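PDB 6RXD: histidine acid phosphatase from Bifidobacterium longum subsp. infantis, which probably removes phosphate groups from myo-inositol hexakisphosphate (phytate) and other inositol polyphosphates, and from 2,3-bisphosphoglycerate. Local coordinates for residues Glu40-His45 with Glu401-Phe406; Ala105-Gly110 with Pro441-Val446; Gly112-Gln117 with Tyr472-Val477. All blocks are in the same frame, centred on the assembly; numbering follows the deposited sequence.

Contact 1 (Glu40-His45 with Glu401-Phe406); sequences ESMARH and ETMMPF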
loop_
_atom_site.group_PDB
_atom_site.type_symbol
_atom_site.label_atom_id
_atom_site.label_comp_id
_atom_site.label_asym_id
_atom_site.label_seq_id
_atom_site.Cartn_x
_atom_site.Cartn_y
_atom_site.Cartn_z
ATOM N N GLU A 40 -1.877 0.338 18.638
ATOM C CA GLU A 40 -1.635 1.326 17.590
ATOM C C GLU A 40 -1.457 0.664 16.241
ATOM O O GLU A 40 -1.229 -0.537 16.155
ATOM C CB GLU A 40 -0.409 2.178 17.907
ATOM C CG GLU A 40 0.870 1.385 18.007
ATOM C CD GLU A 40 2.067 2.265 18.221
ATOM O OE1 GLU A 40 2.085 3.400 17.699
ATOM O OE2 GLU A 40 2.994 1.827 18.935
ATOM N N SER A 41 -1.563 1.465 15.191
ATOM C CA SER A 41 -1.549 0.915 13.844
ATOM C C SER A 41 -1.013 1.906 12.836
ATOM O O SER A 41 -1.007 3.119 13.066
ATOM C CB SER A 41 -2.972 0.542 13.437
ATOM O OG SER A 41 -3.720 1.717 13.204
ATOM N N MET A 42 -0.556 1.387 11.704
ATOM C CA MET A 42 -0.455 2.215 10.511
ATOM C C MET A 42 -0.935 1.343 9.368
ATOM O O MET A 42 -0.500 0.196 9.222
ATOM C CB MET A 42 0.980 2.699 10.265
ATOM C CG MET A 42 1.116 3.664 9.073
ATOM S SD MET A 42 1.230 2.845 7.452
ATOM C CE MET A 42 2.847 2.060 7.569
ATOM N N ALA A 43 -1.839 1.887 8.566
ATOM C CA ALA A 43 -2.410 1.160 7.442
ATOM C C ALA A 43 -2.323 1.980 6.177
ATOM O O ALA A 43 -2.534 3.196 6.190
ATOM C CB ALA A 43 -3.878 0.809 7.725
ATOM N N ARG A 44 -2.005 1.301 5.078
ATOM C CA ARG A 44 -2.114 1.883 3.753
ATOM C C ARG A 44 -3.589 2.088 3.421
ATOM O O ARG A 44 -4.453 1.382 3.938
ATOM C CB ARG A 44 -1.478 0.918 2.748
ATOM C CG ARG A 44 -1.492 1.399 1.306
ATOM C CD ARG A 44 -1.009 0.321 0.358
ATOM N NE ARG A 44 -0.997 0.830 -1.007
ATOM C CZ ARG A 44 -0.852 0.070 -2.084
ATOM N NH1 ARG A 44 -0.733 -1.254 -1.958
ATOM N NH2 ARG A 44 -0.855 0.635 -3.282
ATOM N N HIS A 45 -3.880 3.067 2.576
ATOM C CA HIS A 45 -5.252 3.273 2.106
ATOM C C HIS A 45 -5.763 2.008 1.413
ATOM O O HIS A 45 -4.986 1.138 1.010
ATOM C CB HIS A 45 -5.280 4.446 1.126
ATOM C CG HIS A 45 -4.465 4.199 -0.105
ATOM N ND1 HIS A 45 -4.895 3.386 -1.132
ATOM C CD2 HIS A 45 -3.230 4.631 -0.455
ATOM C CE1 HIS A 45 -3.960 3.331 -2.067
ATOM N NE2 HIS A 45 -2.941 4.079 -1.679
ATOM N N GLU A 401 4.054 4.099 -0.050
ATOM C CA GLU A 401 5.328 4.779 0.131
ATOM C C GLU A 401 5.696 4.905 1.601
ATOM O O GLU A 401 6.838 5.233 1.935
ATOM C CB GLU A 401 5.285 6.173 -0.515
ATOM C CG GLU A 401 5.331 6.162 -2.047
ATOM C CD GLU A 401 4.021 5.724 -2.703
ATOM O OE1 GLU A 401 4.060 5.374 -3.898
ATOM O OE2 GLU A 401 2.952 5.737 -2.047
ATOM N N THR A 402 4.716 4.675 2.471
ATOM C CA THR A 402 4.952 4.637 3.914
ATOM C C THR A 402 5.268 3.214 4.345
ATOM O O THR A 402 6.210 2.973 5.099
ATOM C CB THR A 402 3.710 5.153 4.663
ATOM O OG1 THR A 402 3.230 6.329 4.002
ATOM C CG2 THR A 402 4.027 5.500 6.107
ATOM N N MET A 403 4.464 2.266 3.873
ATOM C CA MET A 403 4.598 0.873 4.293
ATOM C C MET A 403 5.877 0.188 3.798
ATOM O O MET A 403 6.518 -0.533 4.559
ATOM C CB MET A 403 3.364 0.060 3.867
ATOM C CG MET A 403 3.424 -1.408 4.303
ATOM S SD MET A 403 3.489 -1.627 6.109
ATOM C CE MET A 403 1.807 -1.215 6.560
ATOM N N MET A 404 6.252 0.409 2.541
ATOM C CA MET A 404 7.414 -0.298 2.000
ATOM C C MET A 404 8.695 0.005 2.783
ATOM O O MET A 404 9.409 -0.910 3.174
ATOM C CB MET A 404 7.583 -0.025 0.502
ATOM C CG MET A 404 6.490 -0.668 -0.316
ATOM S SD MET A 404 6.730 -0.453 -2.085
ATOM C CE MET A 404 6.098 1.184 -2.301
ATOM N N PRO A 405 9.000 1.285 3.023
ATOM C CA PRO A 405 10.228 1.478 3.809
ATOM C C PRO A 405 10.061 1.085 5.275
ATOM O O PRO A 405 11.025 0.631 5.892
ATOM C CB PRO A 405 10.522 2.975 3.654
ATOM C CG PRO A 405 9.200 3.600 3.291
ATOM C CD PRO A 405 8.479 2.546 2.467
ATOM N N PHE A 406 8.858 1.234 5.818
ATOM C CA PHE A 406 8.602 0.861 7.211
ATOM C C PHE A 406 8.863 -0.632 7.398
ATOM O O PHE A 406 9.556 -1.036 8.334
ATOM C CB PHE A 406 7.159 1.229 7.582
ATOM C CG PHE A 406 6.832 1.095 9.054
ATOM C CD1 PHE A 406 7.613 1.706 10.030
ATOM C CD2 PHE A 406 5.704 0.393 9.444
ATOM C CE1 PHE A 406 7.272 1.595 11.387
ATOM C CE2 PHE A 406 5.353 0.283 10.780
ATOM C CZ PHE A 406 6.145 0.889 11.755
#
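Strand 40-44, carrying Met42, passes helix 401-406, carrying Thr402, Met403 and Phe406, with axes 8.3 Å apart at closest approach and N-to-C directions 121° apart. The contact is apolar and buried, and the methyl end of Met42 makes most of it. CG of Met42 stands anti to the backbone N (chi1 -176°), and two further bends in the chain swing the methyl CE in among three helix side chains. There Met42 CE lies 3.6 Å from Met403 CE, methyl to methyl, and 3.8 Å from Phe406 CD2, which it meets obliquely. The third side is closed by the Thr402 methyl, with CG2 3.9 Å from Met42 CE. Met403, itself bent at chi2 and chi3, also brings its CE to 3.8 Å from the backbone Met42 O. Strand 34-44 runs parallel to strand 391-398, and the chain passes from the latter directly into helix 400-410, which covers one face of the central sheet of the histidine phosphatase fold. Arg44-His45 begins the RHG signature of this superfamily, and Glu401 ends the His-Ala-Glu motif of branch 2, consistent with a phosphate pocket nearby; Glu401 OE2 lies 6.1 Å from His45 NE2. The Phe406 ring also meets that of Phe378, and Met403 reaches Val446 on strand 445-453.

Contact 2 (Ala105-Gly110 with Pro441-Val446); sequences AQQHYG and PMAANV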
loop_
_atom_site.group_PDB
_atom_site.type_symbol
_atom_site.label_atom_id
_atom_site.label_comp_id
_atom_site.label_asym_id
_atom_site.label_seq_id
_atom_site.Cartn_x
_atom_site.Cartn_y
_atom_site.Cartn_z
ATOM N N ALA A 105 -13.268 0.484 0.733
ATOM C CA ALA A 105 -14.039 0.893 1.894
ATOM C C ALA A 105 -14.256 -0.299 2.824
ATOM O O ALA A 105 -14.099 -0.190 4.061
ATOM C CB ALA A 105 -15.390 1.486 1.454
ATOM N N GLN A 106 -14.624 -1.437 2.237
ATOM C CA GLN A 106 -14.879 -2.648 3.019
ATOM C C GLN A 106 -13.633 -3.150 3.731
ATOM O O GLN A 106 -13.728 -3.667 4.853
ATOM C CB GLN A 106 -15.486 -3.756 2.149
ATOM C CG GLN A 106 -16.910 -3.433 1.686
ATOM C CD GLN A 106 -17.516 -4.499 0.779
ATOM O OE1 GLN A 106 -16.812 -5.188 0.042
ATOM N NE2 GLN A 106 -18.836 -4.623 0.826
ATOM N N GLN A 107 -12.477 -3.000 3.086
ATOM C CA GLN A 107 -11.200 -3.407 3.687
ATOM C C GLN A 107 -11.007 -2.705 5.011
ATOM O O GLN A 107 -10.780 -3.342 6.033
ATOM C CB GLN A 107 -10.010 -3.111 2.754
ATOM C CG GLN A 107 -9.930 -4.031 1.526
ATOM C CD GLN A 107 -9.016 -3.487 0.431
ATOM O OE1 GLN A 107 -8.656 -2.305 0.436
ATOM N NE2 GLN A 107 -8.645 -4.350 -0.528
ATOM N N HIS A 108 -11.122 -1.384 4.990
ATOM C CA HIS A 108 -10.900 -0.596 6.195
ATOM C C HIS A 108 -12.013 -0.733 7.222
ATOM O O HIS A 108 -11.756 -0.730 8.426
ATOM C CB HIS A 108 -10.590 0.856 5.832
ATOM C CG HIS A 108 -9.169 1.045 5.421
ATOM N ND1 HIS A 108 -8.173 1.337 6.329
ATOM C CD2 HIS A 108 -8.556 0.887 4.225
ATOM C CE1 HIS A 108 -7.011 1.382 5.703
ATOM N NE2 HIS A 108 -7.212 1.107 4.425
ATOM N N TYR A 109 -13.244 -0.883 6.753
ATOM C CA TYR A 109 -14.356 -1.121 7.669
ATOM C C TYR A 109 -14.088 -2.387 8.490
ATOM O O TYR A 109 -14.250 -2.396 9.711
ATOM C CB TYR A 109 -15.648 -1.243 6.863
ATOM C CG TYR A 109 -16.902 -1.336 7.711
ATOM C CD1 TYR A 109 -17.667 -0.205 7.975
ATOM C CD2 TYR A 109 -17.319 -2.554 8.235
ATOM C CE1 TYR A 109 -18.812 -0.284 8.739
ATOM C CE2 TYR A 109 -18.464 -2.643 9.007
ATOM C CZ TYR A 109 -19.203 -1.502 9.255
ATOM O OH TYR A 109 -20.347 -1.585 10.016
ATOM N N GLY A 110 -13.644 -3.450 7.823
ATOM C CA GLY A 110 -13.384 -4.706 8.508
ATOM C C GLY A 110 -12.195 -4.625 9.442
ATOM O O GLY A 110 -12.222 -5.152 10.553
ATOM N N PRO A 441 0.118 -5.085 0.206
ATOM C CA PRO A 441 -1.159 -5.189 -0.500
ATOM C C PRO A 441 -1.984 -3.950 -0.214
ATOM O O PRO A 441 -1.607 -3.113 0.614
ATOM C CB PRO A 441 -1.819 -6.390 0.170
ATOM C CG PRO A 441 -1.168 -6.476 1.557
ATOM C CD PRO A 441 0.253 -6.110 1.258
ATOM N N MET A 442 -3.112 -3.820 -0.896
ATOM C CA MET A 442 -4.040 -2.778 -0.515
ATOM C C MET A 442 -4.432 -2.967 0.950
ATOM O O MET A 442 -4.595 -4.108 1.425
ATOM C CB MET A 442 -5.256 -2.796 -1.442
ATOM C CG MET A 442 -4.914 -2.388 -2.868
ATOM S SD MET A 442 -4.452 -0.636 -2.982
ATOM C CE MET A 442 -3.675 -0.623 -4.604
ATOM N N ALA A 443 -4.560 -1.849 1.665
ATOM C CA ALA A 443 -4.868 -1.820 3.102
ATOM C C ALA A 443 -3.845 -2.538 3.982
ATOM O O ALA A 443 -4.145 -2.915 5.107
ATOM C CB ALA A 443 -6.303 -2.355 3.385
ATOM N N ALA A 444 -2.628 -2.708 3.482
ATOM C CA ALA A 444 -1.566 -3.306 4.291
ATOM C C ALA A 444 -1.464 -2.568 5.611
ATOM O O ALA A 444 -1.565 -1.354 5.648
ATOM C CB ALA A 444 -0.217 -3.232 3.549
ATOM N N ASN A 445 -1.244 -3.299 6.697
ATOM C CA ASN A 445 -1.176 -2.636 7.982
ATOM C C ASN A 445 -0.302 -3.350 8.998
ATOM O O ASN A 445 -0.149 -4.576 8.970
ATOM C CB ASN A 445 -2.587 -2.390 8.548
ATOM C CG ASN A 445 -3.350 -3.674 8.820
ATOM O OD1 ASN A 445 -3.372 -4.176 9.946
ATOM N ND2 ASN A 445 -3.972 -4.214 7.788
ATOM N N VAL A 446 0.271 -2.559 9.893
ATOM C CA VAL A 446 1.011 -3.090 11.019
ATOM C C VAL A 446 0.286 -2.616 12.264
ATOM O O VAL A 446 -0.074 -1.447 12.358
ATOM C CB VAL A 446 2.458 -2.557 11.025
ATOM C CG1 VAL A 446 3.157 -2.905 12.343
ATOM C CG2 VAL A 446 3.242 -3.119 9.813
#
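Gln107 and His108 both set CG anti to the carbonyl carbon (chi1 -72° and -80°), which carries the glutamine amide and the imidazole off helix 105-110 to Ala443. Gln107 passes the Ala443 methyl with both ends of its side chain: Gln107 CB is 3.8 Å from Ala443 CB, and beyond the extended chain Gln107 OE1 comes equally near. The other amide atom lies beside the preceding residue of the loop, with Gln107 NE2 3.8 Å from Met442 CB. His108 brings the NE2 corner of its ring to the same methyl, obliquely, His108 NE2 standing 3.7 Å from Ala443 CB. Two consecutive helix residues thus touch the Ala443 methyl from directions roughly at right angles, by van der Waals contact, while their polar ends are engaged with the end of strand 34-44 and the residues that follow it: Gln107 OE1 accepts a hydrogen bond from Ser47 N, and His108 NE2 makes a weak one with Arg44 O.

Ala443 presents its methyl from the third position of a type II beta turn, with left-handed backbone angles, and Ala444 N closes the turn on Pro441 O at 3.1 Å. Just beyond, Asn445 turns its amide back on the turn, ND2 donating to Ala443 O at 3.0 Å and 171°, in its own amide plane; the same nitrogen also bonds Tyr16 OH. This fastens the turn to the start of strand 445-453.

The turn lies between two helices. Ala443 faces helix 102-118, whereas Ala444 points away from it and meets Met403 of helix 400-410. His108 also touches Ala43 of strand 34-44 and Ser146 of helix 141-157, and strand 445-453 continues antiparallel to strand 34-44.

Contact 3 (Gly112-Gln117 with Tyr472-Val477); sequences GERAYQ and YNENEV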
loop_
_atom_site.group_PDB
_atom_site.type_symbol
_atom_site.label_atom_id
_atom_site.label_comp_id
_atom_site.label_asym_id
_atom_site.label_seq_id
_atom_site.Cartn_x
_atom_site.Cartn_y
_atom_site.Cartn_z
ATOM N N GLY A 112 -11.169 -2.005 10.984
ATOM C CA GLY A 112 -11.663 -1.240 12.128
ATOM C C GLY A 112 -12.543 -2.036 13.078
ATOM O O GLY A 112 -12.372 -1.949 14.301
ATOM N N GLU A 113 -13.491 -2.798 12.530
ATOM C CA GLU A 113 -14.309 -3.707 13.343
ATOM C C GLU A 113 -13.425 -4.620 14.179
ATOM O O GLU A 113 -13.629 -4.774 15.385
ATOM C CB GLU A 113 -15.152 -4.639 12.469
ATOM C CG GLU A 113 -16.246 -4.048 11.639
ATOM C CD GLU A 113 -17.065 -5.148 10.975
ATOM O OE1 GLU A 113 -16.481 -5.960 10.221
ATOM O OE2 GLU A 113 -18.284 -5.223 11.235
ATOM N N ARG A 114 -12.455 -5.258 13.526
ATOM C CA ARG A 114 -11.621 -6.239 14.209
ATOM C C ARG A 114 -10.607 -5.600 15.161
ATOM O O ARG A 114 -10.159 -6.237 16.114
ATOM C CB ARG A 114 -10.920 -7.153 13.191
ATOM C CG ARG A 114 -11.901 -7.954 12.341
ATOM C CD ARG A 114 -11.194 -8.940 11.420
ATOM N NE ARG A 114 -10.371 -8.255 10.419
ATOM C CZ ARG A 114 -10.818 -7.857 9.229
ATOM N NH1 ARG A 114 -12.079 -8.072 8.874
ATOM N NH2 ARG A 114 -10.007 -7.238 8.388
ATOM N N ALA A 115 -10.248 -4.343 14.912
ATOM C CA ALA A 115 -9.389 -3.629 15.850
ATOM C C ALA A 115 -10.103 -3.446 17.192
ATOM O O ALA A 115 -9.504 -3.640 18.256
ATOM C CB ALA A 115 -8.934 -2.280 15.277
ATOM N N TYR A 116 -11.381 -3.087 17.156
ATOM C CA TYR A 116 -12.119 -3.002 18.412
ATOM C C TYR A 116 -12.234 -4.378 19.056
ATOM O O TYR A 116 -11.998 -4.535 20.258
ATOM C CB TYR A 116 -13.524 -2.407 18.231
ATOM C CG TYR A 116 -14.345 -2.610 19.478
ATOM C CD1 TYR A 116 -14.059 -1.898 20.640
ATOM C CD2 TYR A 116 -15.366 -3.549 19.517
ATOM C CE1 TYR A 116 -14.794 -2.102 21.815
ATOM C CE2 TYR A 116 -16.106 -3.754 20.684
ATOM C CZ TYR A 116 -15.811 -3.028 21.819
ATOM O OH TYR A 116 -16.535 -3.237 22.967
ATOM N N GLN A 117 -12.603 -5.367 18.249
ATOM C CA GLN A 117 -12.893 -6.702 18.757
ATOM C C GLN A 117 -11.687 -7.340 19.439
ATOM O O GLN A 117 -11.822 -7.956 20.503
ATOM C CB GLN A 117 -13.440 -7.589 17.635
ATOM C CG GLN A 117 -14.858 -7.200 17.235
ATOM C CD GLN A 117 -15.343 -7.863 15.965
ATOM O OE1 GLN A 117 -14.568 -8.465 15.225
ATOM N NE2 GLN A 117 -16.643 -7.743 15.698
ATOM N N TYR A 472 0.908 -8.225 11.405
ATOM C CA TYR A 472 1.251 -7.647 10.108
ATOM C C TYR A 472 0.220 -8.206 9.137
ATOM O O TYR A 472 0.118 -9.432 8.959
ATOM C CB TYR A 472 2.652 -8.105 9.710
ATOM C CG TYR A 472 3.210 -7.562 8.403
ATOM C CD1 TYR A 472 2.772 -6.360 7.850
ATOM C CD2 TYR A 472 4.188 -8.274 7.725
ATOM C CE1 TYR A 472 3.316 -5.879 6.644
ATOM C CE2 TYR A 472 4.732 -7.818 6.536
ATOM C CZ TYR A 472 4.302 -6.625 6.000
ATOM O OH TYR A 472 4.883 -6.188 4.832
ATOM N N ASN A 473 -0.579 -7.319 8.553
ATOM C CA ASN A 473 -1.730 -7.721 7.755
ATOM C C ASN A 473 -2.614 -8.715 8.515
ATOM O O ASN A 473 -3.165 -9.669 7.948
ATOM C CB ASN A 473 -1.264 -8.243 6.387
ATOM C CG ASN A 473 -0.424 -7.216 5.636
ATOM O OD1 ASN A 473 -0.645 -6.019 5.781
ATOM N ND2 ASN A 473 0.539 -7.676 4.834
ATOM N N GLU A 474 -2.735 -8.447 9.815
ATOM C CA GLU A 474 -3.548 -9.214 10.755
ATOM C C GLU A 474 -3.095 -10.652 10.993
ATOM O O GLU A 474 -3.835 -11.459 11.556
ATOM C CB GLU A 474 -5.041 -9.098 10.428
ATOM C CG GLU A 474 -5.620 -7.763 10.924
ATOM C CD GLU A 474 -7.057 -7.542 10.506
ATOM O OE1 GLU A 474 -7.284 -7.335 9.296
ATOM O OE2 GLU A 474 -7.956 -7.566 11.382
ATOM N N ASN A 475 -1.863 -10.964 10.596
ATOM C CA ASN A 475 -1.226 -12.206 11.021
ATOM C C ASN A 475 -0.283 -11.892 12.169
ATOM O O ASN A 475 0.501 -10.950 12.082
ATOM C CB ASN A 475 -0.426 -12.822 9.872
ATOM C CG ASN A 475 -1.298 -13.210 8.701
ATOM O OD1 ASN A 475 -2.279 -13.946 8.862
ATOM N ND2 ASN A 475 -0.962 -12.704 7.516
ATOM N N GLU A 476 -0.361 -12.665 13.245
ATOM C CA GLU A 476 0.575 -12.478 14.354
ATOM C C GLU A 476 1.948 -12.956 13.927
ATOM O O GLU A 476 2.109 -14.085 13.440
ATOM C CB GLU A 476 0.097 -13.232 15.603
ATOM C CG GLU A 476 0.968 -13.000 16.846
ATOM C CD GLU A 476 0.297 -13.504 18.111
ATOM O OE1 GLU A 476 -0.661 -14.295 17.981
ATOM O OE2 GLU A 476 0.705 -13.102 19.225
ATOM N N VAL A 477 2.944 -12.089 14.097
ATOM C CA VAL A 477 4.301 -12.403 13.677
ATOM C C VAL A 477 5.276 -12.039 14.783
ATOM O O VAL A 477 5.003 -11.152 15.592
ATOM C CB VAL A 477 4.690 -11.648 12.378
ATOM C CG1 VAL A 477 3.862 -12.144 11.197
ATOM C CG2 VAL A 477 4.546 -10.137 12.562
#
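Arg114 and Glu474 join helix 112-117 to the turn at 472-475 by a bidentate salt bridge. The guanidinium is used side-on: Arg114 NE donates to Glu474 OE2 at 2.7 Å and 165°, and Arg114 NH2 to Glu474 OE1 at 2.9 Å. OE1 is met at its syn lone pair, OE2 on its syn side but somewhat out of the carboxylate plane, and the two planes lie only 27° apart, so the flat groups fix each other's rotation. A bend at chi3 (-65°) in the arginine turns its NE edge to the carboxylate. Glu474 OE1 has a second hydrogen-bond partner in Tyr16 OH. A leucine in place of Arg114 would probably leave the Glu474 carboxylate without its two-nitrogen grip and freer to turn, with Tyr16 as a remaining partner.

Backbone bonds shape the other partner. Asn475 N to Tyr472 O (3.0 Å) and Tyr472 N to Asn475 O (2.8 Å) close a type I' turn, with Asn473 and Glu474 both left-handed at its centre. It is the tight two-residue link of a beta hairpin between strands 467-472 and 475-477, at the edge of the central sheet.

On the apolar side, Pro19 packs against both charged side chains.

The three contacts lie close together around the central sheet, contact 2 about 11 Å from contact 1 and 10 Å from contact 3, centre to centre, with contacts 1 and 3 about 14 Å apart. Contacts 2 and 3 share helix 102-118, whereas contact 1 uses helix 400-410. Met42 O lies 2.9 Å from Val446 N on neighbouring strands, and Asn445 O 2.8 Å from Asn473 N in the hairpin turn, both probably hydrogen-bonded. Along the chain the first segments come in the order 40-45, 105-110, 112-117 and their partners follow in the same order, so all three connections cross. Distant chain parts thus meet around one sheet, contacts 1 and 2 inside, contact 3 nearer its edge.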